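Xaa-Pro dipeptidase (Pyrococcus horikoshii, PDB 1WY2) probably hydrolyses dipeptides with proline at the C-terminal position and a nonpolar residue at the N-terminal position, as a homodimeric metallopeptidase with two metal ions per subunit. Local coordinates at residues Glu141-Ala146 and Ser222-Thr227; Lys145-Ala150 and Thr344-Glu349; Tyr169-Lys172 and Lys178-Phe181. All coordinates share one frame; numbering follows the deposited sequence.

Contact 1. Residues Glu141-Ala146 and Ser222-Thr227. With ZN (zinc ion), chain D; ZN (zinc ion), chain E.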
ATOM      1  N   GLU A 141       4.987 -20.070  -7.881  1.00 18.63           N
ATOM      2  CA  GLU A 141       4.180 -21.172  -8.401  1.00 20.52           C
ATOM      3  C   GLU A 141       2.738 -20.684  -8.518  1.00 19.72           C
ATOM      4  O   GLU A 141       2.037 -20.994  -9.481  1.00 18.91           O
ATOM      5  CB  GLU A 141       4.245 -22.374  -7.455  1.00 23.51           C
ATOM      6  CG  GLU A 141       3.591 -23.631  -8.004  1.00 29.82           C
ATOM      7  CD  GLU A 141       3.575 -24.766  -6.997  1.00 34.68           C
ATOM      8  OE1 GLU A 141       2.734 -24.734  -6.074  1.00 36.12           O
ATOM      9  OE2 GLU A 141       4.410 -25.687  -7.126  1.00 39.30           O
ATOM     10  N   ILE A 142       2.304 -19.920  -7.520  1.00 18.03           N
ATOM     11  CA  ILE A 142       0.958 -19.363  -7.505  1.00 18.41           C
ATOM     12  C   ILE A 142       0.826 -18.331  -8.629  1.00 18.35           C
ATOM     13  O   ILE A 142      -0.213 -18.246  -9.286  1.00 17.80           O
ATOM     14  CB  ILE A 142       0.652 -18.696  -6.138  1.00 18.21           C
ATOM     15  CG1 ILE A 142       0.587 -19.773  -5.050  1.00 19.59           C
ATOM     16  CG2 ILE A 142      -0.661 -17.916  -6.204  1.00 19.79           C
ATOM     17  CD1 ILE A 142       0.371 -19.233  -3.658  1.00 22.60           C
ATOM     18  N   ALA A 143       1.885 -17.559  -8.854  1.00 17.37           N
ATOM     19  CA  ALA A 143       1.864 -16.547  -9.911  1.00 16.40           C
ATOM     20  C   ALA A 143       1.792 -17.235 -11.273  1.00 17.86           C
ATOM     21  O   ALA A 143       1.082 -16.778 -12.167  1.00 16.84           O
ATOM     22  CB  ALA A 143       3.112 -15.664  -9.827  1.00 17.93           C
ATOM     23  N   ASP A 144       2.533 -18.333 -11.430  1.00 17.26           N
ATOM     24  CA  ASP A 144       2.514 -19.081 -12.690  1.00 18.35           C
ATOM     25  C   ASP A 144       1.096 -19.568 -12.976  1.00 17.59           C
ATOM     26  O   ASP A 144       0.612 -19.482 -14.105  1.00 18.30           O
ATOM     27  CB  ASP A 144       3.460 -20.291 -12.634  1.00 18.44           C
ATOM     28  CG  ASP A 144       4.906 -19.927 -12.933  1.00 23.13           C
ATOM     29  OD1 ASP A 144       5.141 -19.085 -13.828  1.00 23.64           O
ATOM     30  OD2 ASP A 144       5.810 -20.502 -12.288  1.00 24.83           O
ATOM     31  N   LYS A 145       0.430 -20.084 -11.949  1.00 16.91           N
ATOM     32  CA  LYS A 145      -0.937 -20.573 -12.111  1.00 17.97           C
ATOM     33  C   LYS A 145      -1.867 -19.437 -12.515  1.00 18.08           C
ATOM     34  O   LYS A 145      -2.790 -19.627 -13.311  1.00 18.33           O
ATOM     35  CB  LYS A 145      -1.437 -21.209 -10.811  1.00 19.05           C
ATOM     36  CG  LYS A 145      -0.808 -22.555 -10.504  1.00 23.45           C
ATOM     37  CD  LYS A 145      -1.345 -23.129  -9.208  1.00 27.07           C
ATOM     38  CE  LYS A 145      -0.782 -24.520  -8.964  1.00 29.19           C
ATOM     39  NZ  LYS A 145      -1.308 -25.110  -7.699  1.00 30.97           N
ATOM     40  N   ALA A 146      -1.615 -18.251 -11.969  1.00 17.00           N
ATOM     41  CA  ALA A 146      -2.444 -17.092 -12.275  1.00 17.21           C
ATOM     42  C   ALA A 146      -2.262 -16.661 -13.725  1.00 16.94           C
ATOM     43  O   ALA A 146      -3.231 -16.329 -14.404  1.00 16.46           O
ATOM     44  CB  ALA A 146      -2.103 -15.942 -11.337  1.00 18.16           C
ATOM     45  N   SER A 222       6.179 -12.505  -5.352  1.00 16.83           N
ATOM     46  CA  SER A 222       6.529 -13.118  -6.630  1.00 15.71           C
ATOM     47  C   SER A 222       6.182 -12.068  -7.687  1.00 15.05           C
ATOM     48  O   SER A 222       5.401 -11.150  -7.426  1.00 14.95           O
ATOM     49  CB  SER A 222       5.733 -14.407  -6.866  1.00 16.31           C
ATOM     50  OG  SER A 222       4.341 -14.181  -6.755  1.00 18.68           O
ATOM     51  N   ASP A 223       6.751 -12.199  -8.876  1.00 15.47           N
ATOM     52  CA  ASP A 223       6.523 -11.209  -9.922  1.00 14.87           C
ATOM     53  C   ASP A 223       6.765 -11.871 -11.270  1.00 14.72           C
ATOM     54  O   ASP A 223       7.818 -12.469 -11.491  1.00 16.01           O
ATOM     55  CB  ASP A 223       7.504 -10.050  -9.704  1.00 14.18           C
ATOM     56  CG  ASP A 223       7.138  -8.801 -10.471  1.00 16.19           C
ATOM     57  OD1 ASP A 223       6.194  -8.831 -11.288  1.00 15.59           O
ATOM     58  OD2 ASP A 223       7.820  -7.781 -10.240  1.00 16.01           O
ATOM     59  N   ILE A 224       5.791 -11.770 -12.169  1.00 14.50           N
ATOM     60  CA  ILE A 224       5.922 -12.385 -13.484  1.00 14.19           C
ATOM     61  C   ILE A 224       5.157 -11.603 -14.551  1.00 13.63           C
ATOM     62  O   ILE A 224       4.119 -11.014 -14.268  1.00 15.13           O
ATOM     63  CB  ILE A 224       5.389 -13.847 -13.447  1.00 15.03           C
ATOM     64  CG1 ILE A 224       5.631 -14.544 -14.785  1.00 17.21           C
ATOM     65  CG2 ILE A 224       3.896 -13.853 -13.130  1.00 15.66           C
ATOM     66  CD1 ILE A 224       5.150 -15.999 -14.818  1.00 18.51           C
ATOM     67  N   THR A 225       5.695 -11.576 -15.768  1.00 13.39           N
ATOM     68  CA  THR A 225       5.031 -10.908 -16.884  1.00 14.91           C
ATOM     69  C   THR A 225       5.146 -11.768 -18.131  1.00 14.46           C
ATOM     70  O   THR A 225       6.228 -12.243 -18.476  1.00 15.75           O
ATOM     71  CB  THR A 225       5.656  -9.534 -17.260  1.00 15.32           C
ATOM     72  OG1 THR A 225       5.608  -8.639 -16.144  1.00 16.18           O
ATOM     73  CG2 THR A 225       4.869  -8.903 -18.414  1.00 16.01           C
ATOM     74  N   ARG A 226       4.022 -11.979 -18.799  1.00 15.75           N
ATOM     75  CA  ARG A 226       4.016 -12.722 -20.052  1.00 15.36           C
ATOM     76  C   ARG A 226       3.179 -11.893 -21.013  1.00 15.23           C
ATOM     77  O   ARG A 226       2.221 -11.241 -20.606  1.00 16.60           O
ATOM     78  CB  ARG A 226       3.387 -14.108 -19.885  1.00 13.80           C
ATOM     79  CG  ARG A 226       4.245 -15.093 -19.101  1.00 14.78           C
ATOM     80  CD  ARG A 226       5.510 -15.480 -19.862  1.00 15.26           C
ATOM     81  NE  ARG A 226       6.332 -16.405 -19.085  1.00 17.64           N
ATOM     82  CZ  ARG A 226       7.205 -16.029 -18.155  1.00 18.87           C
ATOM     83  NH1 ARG A 226       7.390 -14.737 -17.887  1.00 17.92           N
ATOM     84  NH2 ARG A 226       7.872 -16.946 -17.472  1.00 17.44           N
ATOM     85  N   THR A 227       3.554 -11.901 -22.283  1.00 15.37           N
ATOM     86  CA  THR A 227       2.802 -11.152 -23.277  1.00 16.54           C
ATOM     87  C   THR A 227       2.295 -12.147 -24.305  1.00 16.46           C
ATOM     88  O   THR A 227       3.026 -13.049 -24.713  1.00 17.19           O
ATOM     89  CB  THR A 227       3.684 -10.097 -23.980  1.00 16.81           C
ATOM     90  OG1 THR A 227       4.130  -9.130 -23.021  1.00 17.89           O
ATOM     91  CG2 THR A 227       2.899  -9.382 -25.081  1.00 19.50           C
TER
HETATM   92 ZN    ZN D 405       6.076  -7.558 -12.839  1.00 17.25          ZN
HETATM   93 ZN    ZN E 406       8.863  -6.627 -11.691  1.00 18.14          ZN

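Contact 2. Residues Lys145-Ala150 and Thr344-Glu349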
ATOM      1  N   LYS A 145       0.430 -20.084 -11.949  1.00 16.91           N
ATOM      2  CA  LYS A 145      -0.937 -20.573 -12.111  1.00 17.97           C
ATOM      3  C   LYS A 145      -1.867 -19.437 -12.515  1.00 18.08           C
ATOM      4  O   LYS A 145      -2.790 -19.627 -13.311  1.00 18.33           O
ATOM      5  CB  LYS A 145      -1.437 -21.209 -10.811  1.00 19.05           C
ATOM      6  CG  LYS A 145      -0.808 -22.555 -10.504  1.00 23.45           C
ATOM      7  CD  LYS A 145      -1.345 -23.129  -9.208  1.00 27.07           C
ATOM      8  CE  LYS A 145      -0.782 -24.520  -8.964  1.00 29.19           C
ATOM      9  NZ  LYS A 145      -1.308 -25.110  -7.699  1.00 30.97           N
ATOM     10  N   ALA A 146      -1.615 -18.251 -11.969  1.00 17.00           N
ATOM     11  CA  ALA A 146      -2.444 -17.092 -12.275  1.00 17.21           C
ATOM     12  C   ALA A 146      -2.262 -16.661 -13.725  1.00 16.94           C
ATOM     13  O   ALA A 146      -3.231 -16.329 -14.404  1.00 16.46           O
ATOM     14  CB  ALA A 146      -2.103 -15.942 -11.337  1.00 18.16           C
ATOM     15  N   VAL A 147      -1.021 -16.666 -14.198  1.00 16.68           N
ATOM     16  CA  VAL A 147      -0.747 -16.279 -15.576  1.00 17.62           C
ATOM     17  C   VAL A 147      -1.394 -17.261 -16.552  1.00 17.14           C
ATOM     18  O   VAL A 147      -1.958 -16.854 -17.569  1.00 18.89           O
ATOM     19  CB  VAL A 147       0.769 -16.217 -15.850  1.00 18.83           C
ATOM     20  CG1 VAL A 147       1.025 -15.972 -17.333  1.00 22.95           C
ATOM     21  CG2 VAL A 147       1.391 -15.101 -15.021  1.00 20.64           C
ATOM     22  N   MET A 148      -1.312 -18.552 -16.244  1.00 17.84           N
ATOM     23  CA  MET A 148      -1.911 -19.558 -17.115  1.00 19.46           C
ATOM     24  C   MET A 148      -3.420 -19.384 -17.144  1.00 19.60           C
ATOM     25  O   MET A 148      -4.051 -19.555 -18.187  1.00 19.83           O
ATOM     26  CB  MET A 148      -1.555 -20.973 -16.647  1.00 20.55           C
ATOM     27  CG  MET A 148      -0.087 -21.344 -16.832  1.00 22.77           C
ATOM     28  SD  MET A 148       0.514 -21.191 -18.534  1.00 27.41           S
ATOM     29  CE  MET A 148      -0.212 -22.672 -19.300  1.00 28.12           C
ATOM     30  N   ALA A 149      -4.002 -19.045 -15.995  1.00 19.82           N
ATOM     31  CA  ALA A 149      -5.441 -18.836 -15.921  1.00 19.34           C
ATOM     32  C   ALA A 149      -5.818 -17.592 -16.718  1.00 19.44           C
ATOM     33  O   ALA A 149      -6.859 -17.560 -17.372  1.00 19.71           O
ATOM     34  CB  ALA A 149      -5.885 -18.682 -14.470  1.00 18.49           C
ATOM     35  N   ALA A 150      -4.966 -16.569 -16.668  1.00 17.34           N
ATOM     36  CA  ALA A 150      -5.229 -15.330 -17.397  1.00 18.94           C
ATOM     37  C   ALA A 150      -5.254 -15.592 -18.897  1.00 20.19           C
ATOM     38  O   ALA A 150      -6.130 -15.108 -19.612  1.00 21.45           O
ATOM     39  CB  ALA A 150      -4.161 -14.289 -17.075  1.00 18.61           C
ATOM     40  N   THR A 344      10.006 -18.463 -11.560  1.00 17.57           N
ATOM     41  CA  THR A 344       8.754 -18.443 -12.306  1.00 18.03           C
ATOM     42  C   THR A 344       9.093 -19.342 -13.491  1.00 19.43           C
ATOM     43  O   THR A 344      10.127 -19.156 -14.136  1.00 21.14           O
ATOM     44  CB  THR A 344       8.381 -17.018 -12.769  1.00 17.97           C
ATOM     45  OG1 THR A 344       9.538 -16.358 -13.297  1.00 18.21           O
ATOM     46  CG2 THR A 344       7.823 -16.223 -11.604  1.00 18.45           C
ATOM     47  N   LYS A 345       8.239 -20.316 -13.776  1.00 18.56           N
ATOM     48  CA  LYS A 345       8.537 -21.282 -14.833  1.00 20.87           C
ATOM     49  C   LYS A 345       7.632 -21.317 -16.060  1.00 20.79           C
ATOM     50  O   LYS A 345       7.834 -22.138 -16.954  1.00 21.59           O
ATOM     51  CB  LYS A 345       8.589 -22.676 -14.200  1.00 23.10           C
ATOM     52  CG  LYS A 345       9.491 -22.735 -12.971  1.00 26.98           C
ATOM     53  CD  LYS A 345       9.316 -24.023 -12.183  1.00 28.70           C
ATOM     54  CE  LYS A 345      10.131 -23.986 -10.895  1.00 31.32           C
ATOM     55  NZ  LYS A 345       9.940 -25.225 -10.080  1.00 34.35           N
ATOM     56  N   THR A 346       6.640 -20.439 -16.114  1.00 20.59           N
ATOM     57  CA  THR A 346       5.728 -20.407 -17.254  1.00 20.70           C
ATOM     58  C   THR A 346       6.482 -20.202 -18.565  1.00 20.49           C
ATOM     59  O   THR A 346       7.461 -19.459 -18.616  1.00 19.67           O
ATOM     60  CB  THR A 346       4.692 -19.277 -17.102  1.00 21.22           C
ATOM     61  OG1 THR A 346       3.862 -19.542 -15.966  1.00 21.58           O
ATOM     62  CG2 THR A 346       3.822 -19.178 -18.347  1.00 22.82           C
ATOM     63  N   GLU A 347       6.022 -20.864 -19.625  1.00 20.65           N
ATOM     64  CA  GLU A 347       6.655 -20.733 -20.937  1.00 21.96           C
ATOM     65  C   GLU A 347       6.734 -19.261 -21.331  1.00 21.77           C
ATOM     66  O   GLU A 347       5.814 -18.490 -21.066  1.00 21.18           O
ATOM     67  CB  GLU A 347       5.854 -21.506 -21.991  1.00 23.61           C
ATOM     68  CG  GLU A 347       6.322 -21.285 -23.423  1.00 28.04           C
ATOM     69  CD  GLU A 347       7.740 -21.769 -23.667  1.00 30.91           C
ATOM     70  OE1 GLU A 347       8.547 -20.992 -24.219  1.00 32.99           O
ATOM     71  OE2 GLU A 347       8.047 -22.929 -23.311  1.00 34.10           O
ATOM     72  N   ARG A 348       7.829 -18.881 -21.979  1.00 21.68           N
ATOM     73  CA  ARG A 348       8.022 -17.499 -22.395  1.00 23.39           C
ATOM     74  C   ARG A 348       7.664 -17.246 -23.855  1.00 24.70           C
ATOM     75  O   ARG A 348       7.224 -16.154 -24.212  1.00 23.83           O
ATOM     76  CB  ARG A 348       9.468 -17.078 -22.132  1.00 22.57           C
ATOM     77  CG  ARG A 348       9.784 -16.895 -20.657  1.00 19.90           C
ATOM     78  CD  ARG A 348      11.272 -16.741 -20.422  1.00 20.88           C
ATOM     79  NE  ARG A 348      11.979 -18.015 -20.543  1.00 20.39           N
ATOM     80  CZ  ARG A 348      13.285 -18.160 -20.346  1.00 20.71           C
ATOM     81  NH1 ARG A 348      14.029 -17.107 -20.023  1.00 19.67           N
ATOM     82  NH2 ARG A 348      13.847 -19.358 -20.449  1.00 20.21           N
ATOM     83  N   GLU A 349       7.854 -18.256 -24.696  1.00 26.55           N
ATOM     84  CA  GLU A 349       7.540 -18.126 -26.114  1.00 29.30           C
ATOM     85  C   GLU A 349       6.059 -18.437 -26.302  1.00 29.65           C
ATOM     86  O   GLU A 349       5.688 -19.568 -26.623  1.00 30.63           O
ATOM     87  CB  GLU A 349       8.401 -19.100 -26.928  1.00 33.06           C
ATOM     88  CG  GLU A 349       9.894 -18.954 -26.659  1.00 39.14           C
ATOM     89  CD  GLU A 349      10.740 -19.916 -27.474  1.00 43.37           C
ATOM     90  OE1 GLU A 349      10.568 -21.146 -27.321  1.00 46.68           O
ATOM     91  OE2 GLU A 349      11.583 -19.441 -28.266  1.00 45.64           O
TER

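Contact 3. Residues Tyr169-Lys172 and Lys178-Phe181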
ATOM      1  N   TYR A 169      -8.645 -13.795  -7.695  1.00 16.45           N
ATOM      2  CA  TYR A 169      -9.456 -14.688  -6.877  1.00 16.60           C
ATOM      3  C   TYR A 169      -8.755 -16.042  -6.842  1.00 17.44           C
ATOM      4  O   TYR A 169      -8.652 -16.670  -5.793  1.00 18.04           O
ATOM      5  CB  TYR A 169     -10.862 -14.833  -7.474  1.00 17.11           C
ATOM      6  CG  TYR A 169     -11.717 -15.891  -6.805  1.00 18.65           C
ATOM      7  CD1 TYR A 169     -11.754 -17.197  -7.294  1.00 18.71           C
ATOM      8  CD2 TYR A 169     -12.480 -15.588  -5.678  1.00 18.23           C
ATOM      9  CE1 TYR A 169     -12.535 -18.179  -6.677  1.00 20.01           C
ATOM     10  CE2 TYR A 169     -13.260 -16.561  -5.053  1.00 19.88           C
ATOM     11  CZ  TYR A 169     -13.282 -17.853  -5.559  1.00 20.77           C
ATOM     12  OH  TYR A 169     -14.056 -18.814  -4.944  1.00 20.68           O
ATOM     13  N   LEU A 170      -8.259 -16.484  -7.995  1.00 17.59           N
ATOM     14  CA  LEU A 170      -7.561 -17.762  -8.073  1.00 18.63           C
ATOM     15  C   LEU A 170      -6.331 -17.777  -7.169  1.00 18.57           C
ATOM     16  O   LEU A 170      -6.074 -18.766  -6.478  1.00 20.05           O
ATOM     17  CB  LEU A 170      -7.142 -18.058  -9.520  1.00 20.89           C
ATOM     18  CG  LEU A 170      -6.332 -19.343  -9.723  1.00 25.37           C
ATOM     19  CD1 LEU A 170      -7.213 -20.555  -9.437  1.00 29.81           C
ATOM     20  CD2 LEU A 170      -5.794 -19.402 -11.145  1.00 27.95           C
ATOM     21  N   MET A 171      -5.572 -16.684  -7.166  1.00 17.18           N
ATOM     22  CA  MET A 171      -4.376 -16.620  -6.333  1.00 17.85           C
ATOM     23  C   MET A 171      -4.731 -16.765  -4.855  1.00 18.19           C
ATOM     24  O   MET A 171      -4.067 -17.491  -4.118  1.00 19.53           O
ATOM     25  CB  MET A 171      -3.621 -15.307  -6.563  1.00 17.16           C
ATOM     26  CG  MET A 171      -2.906 -15.234  -7.911  1.00 18.45           C
ATOM     27  SD  MET A 171      -1.603 -13.965  -7.977  1.00 19.63           S
ATOM     28  CE  MET A 171      -2.583 -12.491  -8.320  1.00 19.07           C
ATOM     29  N   LYS A 172      -5.785 -16.080  -4.431  1.00 18.76           N
ATOM     30  CA  LYS A 172      -6.216 -16.142  -3.037  1.00 19.20           C
ATOM     31  C   LYS A 172      -6.681 -17.542  -2.661  1.00 21.24           C
ATOM     32  O   LYS A 172      -6.391 -18.032  -1.566  1.00 21.59           O
ATOM     33  CB  LYS A 172      -7.351 -15.148  -2.794  1.00 22.30           C
ATOM     34  CG  LYS A 172      -6.936 -13.705  -2.954  1.00 27.05           C
ATOM     35  CD  LYS A 172      -8.143 -12.784  -3.007  1.00 29.37           C
ATOM     36  CE  LYS A 172      -7.743 -11.399  -3.484  1.00 31.96           C
ATOM     37  NZ  LYS A 172      -8.915 -10.491  -3.622  1.00 31.86           N
ATOM     38  N   LYS A 178      -2.942 -12.028  -0.873  1.00 21.25           N
ATOM     39  CA  LYS A 178      -3.536 -11.100  -1.824  1.00 21.67           C
ATOM     40  C   LYS A 178      -2.528 -10.889  -2.950  1.00 20.39           C
ATOM     41  O   LYS A 178      -1.433 -11.452  -2.915  1.00 18.99           O
ATOM     42  CB  LYS A 178      -3.835  -9.767  -1.133  1.00 23.98           C
ATOM     43  CG  LYS A 178      -2.630  -9.133  -0.460  1.00 26.74           C
ATOM     44  CD  LYS A 178      -3.023  -7.868   0.287  1.00 28.88           C
ATOM     45  CE  LYS A 178      -1.835  -7.262   1.012  1.00 31.54           C
ATOM     46  NZ  LYS A 178      -2.222  -6.033   1.766  1.00 33.48           N
ATOM     47  N   PRO A 179      -2.888 -10.097  -3.974  1.00 21.79           N
ATOM     48  CA  PRO A 179      -1.939  -9.868  -5.071  1.00 20.26           C
ATOM     49  C   PRO A 179      -0.740  -9.081  -4.544  1.00 19.06           C
ATOM     50  O   PRO A 179      -0.885  -8.269  -3.631  1.00 19.48           O
ATOM     51  CB  PRO A 179      -2.758  -9.059  -6.079  1.00 21.22           C
ATOM     52  CG  PRO A 179      -4.175  -9.474  -5.793  1.00 22.47           C
ATOM     53  CD  PRO A 179      -4.200  -9.504  -4.287  1.00 22.70           C
ATOM     54  N   ALA A 180       0.437  -9.314  -5.116  1.00 18.25           N
ATOM     55  CA  ALA A 180       1.642  -8.611  -4.676  1.00 18.86           C
ATOM     56  C   ALA A 180       1.585  -7.134  -5.062  1.00 19.99           C
ATOM     57  O   ALA A 180       2.260  -6.293  -4.462  1.00 19.54           O
ATOM     58  CB  ALA A 180       2.881  -9.265  -5.287  1.00 18.08           C
ATOM     59  N   PHE A 181       0.774  -6.836  -6.071  1.00 19.07           N
ATOM     60  CA  PHE A 181       0.598  -5.477  -6.563  1.00 19.94           C
ATOM     61  C   PHE A 181      -0.604  -5.476  -7.502  1.00 19.96           C
ATOM     62  O   PHE A 181      -1.087  -6.537  -7.883  1.00 18.73           O
ATOM     63  CB  PHE A 181       1.865  -5.018  -7.294  1.00 19.87           C
ATOM     64  CG  PHE A 181       2.320  -5.957  -8.377  1.00 19.70           C
ATOM     65  CD1 PHE A 181       1.792  -5.870  -9.660  1.00 21.93           C
ATOM     66  CD2 PHE A 181       3.277  -6.932  -8.111  1.00 20.24           C
ATOM     67  CE1 PHE A 181       2.210  -6.737 -10.664  1.00 20.51           C
ATOM     68  CE2 PHE A 181       3.705  -7.811  -9.111  1.00 20.57           C
ATOM     69  CZ  PHE A 181       3.173  -7.712 -10.389  1.00 19.55           C
TER

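Contact 1. Residues Glu141-Ala146 and Ser222-Thr227
The back of the dinuclear metal site of the M24 (pita-bread) fold is packed here: Ala143 and Asp144 of a helix lie against Ser222 and Ile224 of the metal-bearing strand. Ser222 and Ile224 face the helix, while Asp223 between them turns the other way and bridges both zinc ions, with OD1 2.0 Å from one and OD2 2.1 Å from the other. Ala143 CB fits between the two flanking residues, 3.6 Å from Ser222 OG and 3.8 Å from Ile224 CG2. The Ser222 hydroxyl is held by the backbone N of Ala215. Ile224 is fully extended (chi1 -175°, chi2 179°), which carries CD1 across the Asp144 side chain at about a right angle, 3.2 Å from Asp144 OD1. That oxygen is engaged in a hydrogen bond with Thr346 OG1; the methyl contact is only close packing. Ile224 CD1 lies 3.8 Å above one face of the Arg226 guanidinium, toward its rim, and the same guanidinium forms a salt bridge with Asp331. His287, Glu316, Glu330 and Asp212 complete the two metal sites. Helix 130-153 packs on the face of strand 220-229 turned away from the zinc ions, and helix 160-173 packs through Met171 on Ile142 and Ala146.

Contact 2. Residues Lys145-Ala150 and Thr344-Glu349
Val147 and Met148, on successive positions of the helix, both meet Thr346 of the C-terminal loop, and each reaches it through the same methyl group, CG2. Val147 comes first and is the buried member of the pair. Its CB is directed at the loop, and Val147 CG1 stops 4.4 Å from Thr346 CG2, a loose apolar approach. Val147 also packs on Ile224 and Arg226 of strand 220-229. Met148 follows on the exposed flank, where the backbones come nearest, with Met148 CA 7.7 Å from Thr346 CA. Chi1 (-69°) and chi2 (-57°) fold the Met148 chain so that SD lies 3.9 Å from Thr346 CG2, and the two side chains slide past each other in opposite directions. The two branches of Thr346 divide the work: with CG2 anti to the backbone N, the methyl is given to Val147 and Met148, while OG1 is left to its bond with Asp144, one turn before Val147. Lys345 N donates to the other oxygen of that carboxylate, and Arg226 adds bonds from NH2 to Thr346 O and from NE to Glu347 O. Within the loop, Glu347 OE1 accepts a bond from Glu349 N at 2.9 Å. The loop after strand 339-342 thus touches helix 130-153 at Thr346, lies beside strand 220-229, held by Arg226, and farther on packs through Arg348 and Glu349 on helix 235-254.

Contact 3. Residues Tyr169-Lys172 and Lys178-Phe181
Met171 and Lys172 pack against Pro179 from two positions on the pyrrolidine ring, one in the buried interior and the other near the dimer interface. On the inner side, Met171 is directed at the proline, and a bend at chi3 (-82°) turns its terminal methyl toward the ring, leaving Met171 CE 4.1 Å from Pro179 CB. This buried side chain also touches Ala215 of strand 208-217. A short connection of five residues leads from segment 169-172, near the end of helix 160-173, to the short, weakly bonded strand 178-179, which joins the antiparallel sheet of the M24 domain at strand 208-217, with backbone bonds between Lys178 and Leu216 and between Ala180 and Gly214. The outer side differs in burial rather than in closeness to the ring, for Lys172, Lys178 and Pro179 itself are partly exposed. Lys172 runs extended beyond CG, so its aliphatic portion passes the proline with Lys172 CE 4.1 Å from Pro179 CD. The approach of Lys172 CG to Lys178 CA, at 4.4 Å, is loose. The Lys172 ammonium group continues past the ring to a salt bridge with Glu168 of the second subunit. Lys178 CB is directed away from the helix, and its NZ forms a salt bridge with Asp182 of the second subunit.

In the fold
Contacts 1 and 2 are both buried and use successive turns of helix 130-153, sharing Lys145 and Ala146; their centres are about 5 Å apart. Contact 1 sets the helix against the metal-bearing strand, whereas contact 2 sets it against an irregular C-terminal loop, and polar bonds from Asp144 and Arg226 of contact 1 tie that loop in place. Contact 3, only partly buried, involves the following helix, 160-173, its centre about 11 Å from that of contact 1, and differs in combining apolar packing with lysines that reach the second subunit. It also approaches the metal site of contact 1, where Phe181 CZ lies 3.3 Å from the ligand atom Asp223 OD1.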